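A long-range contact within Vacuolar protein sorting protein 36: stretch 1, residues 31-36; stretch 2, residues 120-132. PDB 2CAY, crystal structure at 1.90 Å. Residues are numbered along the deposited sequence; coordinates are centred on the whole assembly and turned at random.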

# COMPACT_ATOMS: atom_id res chain seq x y z
N ASP A 31 -3.54 18.74 25.31
CA ASP A 31 -4.19 18.09 24.17
C ASP A 31 -4.03 18.85 22.84
O ASP A 31 -4.03 20.08 22.80
CB ASP A 31 -5.61 17.58 24.41
CG ASP A 31 -6.59 18.66 24.82
OD1 ASP A 31 -6.24 19.87 24.84
OD2 ASP A 31 -7.74 18.26 25.15
N ILE A 32 -3.83 18.07 21.77
CA ILE A 32 -3.60 18.64 20.45
C ILE A 32 -4.75 18.27 19.54
O ILE A 32 -5.26 19.10 18.80
CB ILE A 32 -2.26 18.14 19.86
CG1 ILE A 32 -1.10 18.63 20.73
CG2 ILE A 32 -2.09 18.58 18.38
CD1 ILE A 32 0.23 17.98 20.34
N PHE A 33 -5.20 17.01 19.58
CA PHE A 33 -6.26 16.62 18.67
C PHE A 33 -7.05 15.46 19.22
O PHE A 33 -6.53 14.69 20.01
CB PHE A 33 -5.68 16.27 17.28
CG PHE A 33 -6.64 16.53 16.16
CD1 PHE A 33 -6.79 17.83 15.65
CD2 PHE A 33 -7.43 15.51 15.63
CE1 PHE A 33 -7.73 18.09 14.61
CE2 PHE A 33 -8.35 15.77 14.59
CZ PHE A 33 -8.49 17.07 14.10
N ILE A 34 -8.31 15.36 18.83
CA ILE A 34 -9.15 14.24 19.27
C ILE A 34 -9.96 13.68 18.09
O ILE A 34 -10.39 14.44 17.20
CB ILE A 34 -10.12 14.71 20.39
CG1 ILE A 34 -9.36 15.43 21.52
CG2 ILE A 34 -10.98 13.52 20.93
CD1 ILE A 34 -10.26 16.29 22.45
N ASP A 35 -10.19 12.37 18.06
CA ASP A 35 -11.14 11.79 17.10
C ASP A 35 -11.97 10.75 17.85
O ASP A 35 -11.60 10.33 18.94
CB ASP A 35 -10.40 11.15 15.92
CG ASP A 35 -11.18 11.23 14.57
OD1 ASP A 35 -10.49 11.08 13.53
OD2 ASP A 35 -12.43 11.39 14.50
N GLN A 36 -13.08 10.35 17.26
CA GLN A 36 -14.12 9.52 17.88
C GLN A 36 -14.24 8.20 17.14
O GLN A 36 -13.86 8.09 15.95
CB GLN A 36 -15.48 10.24 17.80
CG GLN A 36 -15.66 11.44 18.73
CD GLN A 36 -15.00 12.69 18.20
OE1 GLN A 36 -14.85 12.86 16.98
NE2 GLN A 36 -14.60 13.57 19.11
N ASP A 120 -12.08 9.72 8.32
CA ASP A 120 -11.01 9.15 7.50
C ASP A 120 -9.70 9.12 8.26
O ASP A 120 -8.69 8.64 7.76
CB ASP A 120 -10.85 9.94 6.18
CG ASP A 120 -10.65 11.43 6.40
OD1 ASP A 120 -10.10 11.85 7.46
OD2 ASP A 120 -11.06 12.20 5.50
N GLY A 121 -9.70 9.65 9.49
CA GLY A 121 -8.49 9.65 10.32
C GLY A 121 -7.34 10.54 9.83
O GLY A 121 -6.26 10.50 10.37
N VAL A 122 -7.59 11.35 8.80
CA VAL A 122 -6.52 12.12 8.19
C VAL A 122 -5.98 13.25 9.07
O VAL A 122 -4.78 13.40 9.21
CB VAL A 122 -6.96 12.68 6.81
CG1 VAL A 122 -5.92 13.70 6.28
CG2 VAL A 122 -7.17 11.51 5.84
N LEU A 123 -6.85 14.07 9.62
CA LEU A 123 -6.34 15.17 10.47
C LEU A 123 -5.62 14.63 11.73
O LEU A 123 -4.61 15.19 12.16
CB LEU A 123 -7.48 16.09 10.89
CG LEU A 123 -8.14 16.93 9.76
CD1 LEU A 123 -9.31 17.72 10.34
CD2 LEU A 123 -7.09 17.85 9.13
N PHE A 124 -6.16 13.56 12.31
CA PHE A 124 -5.51 12.94 13.47
C PHE A 124 -4.12 12.42 13.12
O PHE A 124 -3.15 12.62 13.86
CB PHE A 124 -6.35 11.82 14.08
CG PHE A 124 -5.81 11.36 15.44
CD1 PHE A 124 -6.26 11.95 16.62
CD2 PHE A 124 -4.81 10.40 15.51
CE1 PHE A 124 -5.71 11.53 17.87
CE2 PHE A 124 -4.29 9.97 16.76
CZ PHE A 124 -4.74 10.55 17.93
N SER A 125 -4.02 11.75 11.98
CA SER A 125 -2.75 11.17 11.56
C SER A 125 -1.74 12.26 11.25
O SER A 125 -0.58 12.15 11.62
CB SER A 125 -2.94 10.26 10.35
OG SER A 125 -3.83 9.21 10.69
N GLN A 126 -2.18 13.31 10.56
CA GLN A 126 -1.27 14.44 10.26
C GLN A 126 -0.73 15.11 11.54
O GLN A 126 0.47 15.40 11.65
CB GLN A 126 -2.01 15.46 9.37
CG GLN A 126 -2.11 14.95 7.90
CD GLN A 126 -2.99 15.82 7.00
OE1 GLN A 126 -3.86 16.56 7.48
NE2 GLN A 126 -2.76 15.73 5.69
N ALA A 127 -1.61 15.32 12.51
CA ALA A 127 -1.21 15.93 13.78
C ALA A 127 -0.21 14.98 14.52
O ALA A 127 0.77 15.42 15.10
CB ALA A 127 -2.45 16.16 14.63
N THR A 128 -0.47 13.68 14.47
CA THR A 128 0.41 12.69 15.13
C THR A 128 1.79 12.66 14.48
O THR A 128 2.80 12.63 15.19
CB THR A 128 -0.23 11.26 15.11
OG1 THR A 128 -1.50 11.29 15.80
CG2 THR A 128 0.71 10.25 15.83
N GLU A 129 1.84 12.68 13.15
CA GLU A 129 3.12 12.77 12.42
C GLU A 129 3.95 13.97 12.90
O GLU A 129 5.18 13.85 13.11
CB GLU A 129 2.88 12.88 10.91
CG GLU A 129 2.45 11.58 10.21
CD GLU A 129 2.10 11.76 8.70
OE1 GLU A 129 1.78 12.90 8.24
OE2 GLU A 129 2.09 10.72 7.97
N ARG A 130 3.29 15.11 13.09
CA ARG A 130 3.96 16.35 13.50
C ARG A 130 4.45 16.25 14.94
O ARG A 130 5.58 16.66 15.21
CB ARG A 130 3.04 17.56 13.32
CG ARG A 130 3.71 18.91 13.63
CD ARG A 130 2.85 20.11 13.18
NE ARG A 130 2.88 20.20 11.72
CZ ARG A 130 3.44 21.19 11.02
NH1 ARG A 130 3.99 22.24 11.62
NH2 ARG A 130 3.42 21.12 9.69
N ALA A 131 3.62 15.71 15.84
CA ALA A 131 3.92 15.59 17.27
C ALA A 131 5.09 14.61 17.46
O ALA A 131 6.05 14.91 18.20
CB ALA A 131 2.68 15.14 18.05
N LEU A 132 5.04 13.48 16.73
CA LEU A 132 6.19 12.56 16.69
C LEU A 132 7.47 13.23 16.18
O LEU A 132 8.52 13.14 16.82
CB LEU A 132 5.86 11.30 15.85
CG LEU A 132 7.01 10.28 15.79
CD1 LEU A 132 7.46 9.85 17.20
CD2 LEU A 132 6.61 9.09 14.96
O HOH W 1 -8.88 12.65 11.98

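The strand at residues 31-35 lies across the helix that begins at V122, running roughly antiparallel to it (151° between their directions), with the axes 8.4 Å apart at closest approach. No direct hydrogen bond joins the two stretches; the contact is mainly apolar and buries 348 Å² in total. Before the helix, D120 OD1 accepts a hydrogen bond from V122 N (2.9 Å). G121 occupies the N-cap position with a positive phi, which favours glycine, and its CA lies 4.0 Å from D35 OD1. L123 then points toward the strand and meets the F33 ring, its CB 3.5 Å from F33 CZ, while its carbonyl carbon lies over one face of that ring. At F124 the contact has both a polar and an apolar part. Its amide, in the first turn and thus without an intrahelical acceptor, donates to a water (F124 N to water O, 2.9 Å) that in turn donates to D35 OD1 (2.7 Å from water O), bridging helix and strand. The F124 ring approaches F33 obliquely, CD1 to F33 CD2 being 3.9 Å. One turn later, the small side chain of A127 packs against F33, CB to CB at 4.2 Å. A further turn on, A131 CB meets I32 CD1 at 4.4 Å, extending the apolar contact toward the start of the strand.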